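Major royal jelly protein 1 (Apis mellifera, PDB 5YYL) is the most abundant protein of royal jelly, the food nurse bees give to larvae, where it probably serves as a nutrient, and it binds sterol. Local coordinates at residues A[207-213]-A[225-231]; A[230-234]-A[267-271]. All coordinates share one frame; numbering follows the deposited sequence.

How the contacts relate
Contact 1 is the more buried of the two and lies within one four-stranded sheet: it pairs strand 212-217 with the short strand 225-226 and brings the following turn back over them. Contact 2 is partly buried and joins that turn to strand 264-269 of the next sheet. They share T230 and F231, and their centres are about 8 Å apart. Backbone pairing and a salt bridge dominate contact 1, whereas contact 2 relies on a hydroxyl pair, crossed aromatic rings and a proline set against carbonyl oxygens, with a single backbone bond. E211 reaches from contact 1 to contact 2, its OE1 lying 2.9 Å from Y233 N, probably as a hydrogen bond.

Contact 1 of 2, residues A[207-213]-A[225-231]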
# COMPACT_ATOMS: atom_id res chain seq x y z
N ASP A 207 20.99 16.57 45.51
CA ASP A 207 21.20 15.76 46.72
C ASP A 207 20.23 16.26 47.81
O ASP A 207 20.52 17.20 48.52
CB ASP A 207 22.67 15.91 47.17
CG ASP A 207 22.97 15.26 48.54
OD1 ASP A 207 22.13 14.52 49.11
OD2 ASP A 207 24.09 15.51 49.06
N GLU A 208 19.08 15.61 47.92
CA GLU A 208 18.01 16.12 48.77
C GLU A 208 18.37 16.10 50.26
O GLU A 208 18.02 17.05 50.98
CB GLU A 208 16.69 15.37 48.50
CG GLU A 208 16.57 13.91 48.96
CD GLU A 208 15.28 13.25 48.47
OE1 GLU A 208 15.24 12.00 48.39
OE2 GLU A 208 14.30 13.95 48.14
N LYS A 209 19.08 15.06 50.70
CA LYS A 209 19.41 14.92 52.13
C LYS A 209 20.54 15.88 52.48
O LYS A 209 20.42 16.66 53.41
CB LYS A 209 19.76 13.47 52.50
CG LYS A 209 19.30 13.04 53.90
CD LYS A 209 17.77 12.84 53.98
CE LYS A 209 17.23 12.48 55.38
N GLY A 210 21.62 15.82 51.70
CA GLY A 210 22.78 16.70 51.91
C GLY A 210 22.63 18.16 51.46
O GLY A 210 23.44 19.00 51.84
N GLU A 211 21.61 18.44 50.66
CA GLU A 211 21.24 19.80 50.24
C GLU A 211 22.34 20.48 49.41
O GLU A 211 23.04 21.40 49.87
CB GLU A 211 20.83 20.66 51.44
CG GLU A 211 19.71 20.03 52.27
CD GLU A 211 19.36 20.87 53.49
OE1 GLU A 211 18.15 20.91 53.82
OE2 GLU A 211 20.26 21.47 54.13
N GLY A 212 22.48 19.99 48.18
CA GLY A 212 23.49 20.48 47.24
C GLY A 212 23.18 20.10 45.81
O GLY A 212 22.32 19.26 45.54
N LEU A 213 23.91 20.72 44.88
CA LEU A 213 23.74 20.51 43.45
C LEU A 213 25.10 20.14 42.84
O LEU A 213 25.96 20.99 42.69
CB LEU A 213 23.18 21.79 42.83
CG LEU A 213 22.95 21.86 41.32
CD1 LEU A 213 21.88 20.87 40.88
CD2 LEU A 213 22.57 23.27 40.91
N ARG A 225 30.41 20.57 43.66
CA ARG A 225 29.24 20.66 44.55
C ARG A 225 28.92 22.12 44.87
O ARG A 225 29.79 22.85 45.31
CB ARG A 225 29.45 19.88 45.84
CG ARG A 225 28.31 20.01 46.83
CD ARG A 225 28.31 18.86 47.83
NE ARG A 225 27.09 18.87 48.64
CZ ARG A 225 26.24 17.85 48.80
NH1 ARG A 225 26.46 16.63 48.26
NH2 ARG A 225 25.16 18.04 49.55
N LEU A 226 27.68 22.52 44.64
CA LEU A 226 27.21 23.87 44.93
C LEU A 226 26.29 23.84 46.15
O LEU A 226 25.77 22.78 46.52
CB LEU A 226 26.44 24.40 43.72
CG LEU A 226 27.24 24.88 42.50
CD1 LEU A 226 28.55 24.14 42.26
CD2 LEU A 226 26.38 24.81 41.25
N THR A 227 26.12 24.99 46.80
CA THR A 227 25.16 25.13 47.89
C THR A 227 24.40 26.46 47.78
O THR A 227 24.84 27.41 47.12
CB THR A 227 25.84 25.06 49.27
OG1 THR A 227 26.82 26.10 49.35
CG2 THR A 227 26.51 23.73 49.49
N SER A 228 23.24 26.50 48.42
CA SER A 228 22.38 27.66 48.45
C SER A 228 21.30 27.46 49.51
O SER A 228 20.99 26.32 49.88
CB SER A 228 21.75 27.87 47.08
OG SER A 228 20.62 28.71 47.14
N ASN A 229 20.74 28.56 49.98
CA ASN A 229 19.57 28.52 50.88
C ASN A 229 18.33 28.05 50.11
O ASN A 229 17.40 27.50 50.72
CB ASN A 229 19.34 29.90 51.56
CG ASN A 229 18.85 30.98 50.58
OD1 ASN A 229 19.51 31.28 49.58
ND2 ASN A 229 17.70 31.57 50.89
N THR A 230 18.33 28.25 48.79
CA THR A 230 17.32 27.70 47.89
C THR A 230 17.37 26.17 47.80
O THR A 230 16.34 25.56 47.51
CB THR A 230 17.44 28.31 46.47
OG1 THR A 230 18.68 27.95 45.87
CG2 THR A 230 17.29 29.85 46.52
N PHE A 231 18.54 25.58 48.04
CA PHE A 231 18.69 24.11 48.16
C PHE A 231 18.29 23.52 49.53
O PHE A 231 18.24 22.29 49.67
CB PHE A 231 20.14 23.66 47.87
CG PHE A 231 20.68 24.09 46.55
CD1 PHE A 231 19.91 24.70 45.56
CD2 PHE A 231 22.01 23.84 46.28
CE1 PHE A 231 20.48 25.09 44.36
CE2 PHE A 231 22.58 24.22 45.08
CZ PHE A 231 21.82 24.85 44.12
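F231 folds back against the backbone of E211, G212 and L213. Its CB lies by the carbonyl group of E211. With CG anti to its own carbonyl carbon (chi1 -56°), the ring then runs along the strand: CD2 meets G212 CA at 3.8 Å, CE2 comes to 3.4 Å from L213 CB, and CZ touches L213 CD2 at 3.7 Å. S228 CB sits over the centre of one face of this ring, while L213 CB and G212 CA approach it obliquely. L213 CD2 also reaches CD2 of L226, making a small apolar cluster that M256 extends on the L213 side.

Two backbone bonds close the antiparallel pair L213–L226, with L213 N to L226 O at 3.2 Å and L226 N to L213 O at 3.0 Å. Beyond this pair, the extended R225 chain carries its guanidinium group past G212 to D207. In a salt bridge, NH1 and NH2 grip one oxygen, OD2, end-on at 2.7 and 2.8 Å. The oxygen lies in the guanidinium plane, but the carboxylate is turned 87° to it; NH1 meets the anti lone pair of OD2, while NH2 comes from above the carboxylate plane (41° out of it). V174 O takes a further bond from NH1. D207 OD1 accepts from G210 N at 2.9 Å, forming an Asx motif, and E211 and G212 together face D207 as a G1 beta bulge. The arrangement is that of a bulged hairpin next to the short edge strand of a four-stranded antiparallel blade, consistent with the beta-propeller fold of this family.

Contact 2 of 2, residues A[230-234]-A[267-271]; sequences TFDYD and YSPVA
T230 and Y267 join through their hydroxyls, the first of two hydrogen bonds between these segments. T230 OG1 lies 2.6 Å from Y267 OH, at the edge of the tyrosine ring and near its plane; S228 OG also lies by OG1, though at a doubtfully short distance. At the other end of the contact, D234 N donates to A271 O at 2.9 Å, lying in the carbonyl plane with an N-H...O angle of 153°. D234 itself turns its carboxylate to the chain ahead, where OD1 accepts from K236 N.

The aromatic part is an offset edge-to-face pair. F231 presents its edge to the face of Y267, with centroids 5.3 Å apart and planes at 77°, and its CE1 comes to 3.5 Å from Y267 CZ. A first torsion of 66°, which sets CG of Y267 between its own backbone N and carbonyl carbon, lifts the ring from the strand toward the turn. Y295, on strand 295-298, meets the F231 ring as well, so the phenylalanine lies among aromatic neighbours.

The remaining contacts are van der Waals in kind. P269 sets its ring against the bend of 230-234, where CG meets the carbonyl oxygens T230 O at 3.2 Å and D232 O at 3.0 Å. Farther along, A271 CB lies at the edge of the Y233 ring and 4.3 Å from Y233 CB. Together they pack the irregular connection that leaves the outermost strand of one four-stranded sheet against the second strand of the next sheet and the loop that follows it, consistent with neighbouring blades of a beta-propeller.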
# COMPACT_ATOMS: atom_id res chain seq x y z
N THR A 230 18.33 28.25 48.79
CA THR A 230 17.32 27.70 47.89
C THR A 230 17.37 26.17 47.80
O THR A 230 16.34 25.56 47.51
CB THR A 230 17.44 28.31 46.47
OG1 THR A 230 18.68 27.95 45.87
CG2 THR A 230 17.29 29.85 46.52
N PHE A 231 18.54 25.58 48.04
CA PHE A 231 18.69 24.11 48.16
C PHE A 231 18.29 23.52 49.53
O PHE A 231 18.24 22.29 49.67
CB PHE A 231 20.14 23.66 47.87
CG PHE A 231 20.68 24.09 46.55
CD1 PHE A 231 19.91 24.70 45.56
CD2 PHE A 231 22.01 23.84 46.28
CE1 PHE A 231 20.48 25.09 44.36
CE2 PHE A 231 22.58 24.22 45.08
CZ PHE A 231 21.82 24.85 44.12
N ASP A 232 18.05 24.37 50.52
CA ASP A 232 17.80 23.90 51.89
C ASP A 232 16.33 23.61 52.11
O ASP A 232 15.47 24.22 51.48
CB ASP A 232 18.27 24.93 52.93
CG ASP A 232 19.79 25.12 52.94
OD1 ASP A 232 20.22 26.20 53.43
OD2 ASP A 232 20.54 24.21 52.51
N TYR A 233 16.05 22.67 53.03
CA TYR A 233 14.68 22.30 53.37
C TYR A 233 14.06 23.38 54.26
O TYR A 233 14.77 24.02 55.03
CB TYR A 233 14.63 20.92 54.04
CG TYR A 233 14.72 20.87 55.56
CD1 TYR A 233 13.57 20.88 56.34
CD2 TYR A 233 15.95 20.77 56.20
CE1 TYR A 233 13.64 20.82 57.73
CE2 TYR A 233 16.03 20.70 57.60
CZ TYR A 233 14.86 20.73 58.35
OH TYR A 233 14.89 20.67 59.72
N ASP A 234 12.75 23.57 54.13
CA ASP A 234 12.02 24.51 54.96
C ASP A 234 11.22 23.71 55.98
O ASP A 234 10.38 22.89 55.59
CB ASP A 234 11.11 25.35 54.08
CG ASP A 234 10.53 26.55 54.81
OD1 ASP A 234 10.50 26.55 56.06
OD2 ASP A 234 10.08 27.49 54.11
N TYR A 267 13.90 23.66 39.97
CA TYR A 267 14.00 22.77 41.12
C TYR A 267 13.24 23.35 42.31
O TYR A 267 12.73 24.46 42.21
CB TYR A 267 15.46 22.55 41.53
CG TYR A 267 16.14 23.80 42.04
CD1 TYR A 267 16.23 24.06 43.41
CD2 TYR A 267 16.71 24.73 41.16
CE1 TYR A 267 16.86 25.20 43.87
CE2 TYR A 267 17.34 25.87 41.61
CZ TYR A 267 17.42 26.11 42.96
OH TYR A 267 18.05 27.24 43.42
N SER A 268 13.18 22.61 43.40
CA SER A 268 12.71 23.13 44.68
C SER A 268 13.05 22.17 45.79
O SER A 268 13.18 20.98 45.55
CB SER A 268 11.21 23.34 44.65
OG SER A 268 10.52 22.15 44.32
N PRO A 269 13.24 22.67 47.02
CA PRO A 269 13.37 21.69 48.11
C PRO A 269 12.04 20.94 48.30
O PRO A 269 10.97 21.52 48.06
CB PRO A 269 13.73 22.55 49.33
CG PRO A 269 13.98 23.93 48.84
CD PRO A 269 13.37 24.07 47.49
N VAL A 270 12.13 19.66 48.69
CA VAL A 270 10.95 18.80 48.88
C VAL A 270 10.02 19.40 49.93
O VAL A 270 8.83 19.53 49.70
CB VAL A 270 11.35 17.36 49.32
CG1 VAL A 270 10.14 16.52 49.74
CG2 VAL A 270 12.11 16.65 48.20
N ALA A 271 10.59 19.76 51.06
CA ALA A 271 9.85 20.52 52.05
C ALA A 271 9.95 21.99 51.67
O ALA A 271 10.76 22.75 52.20
CB ALA A 271 10.41 20.27 53.44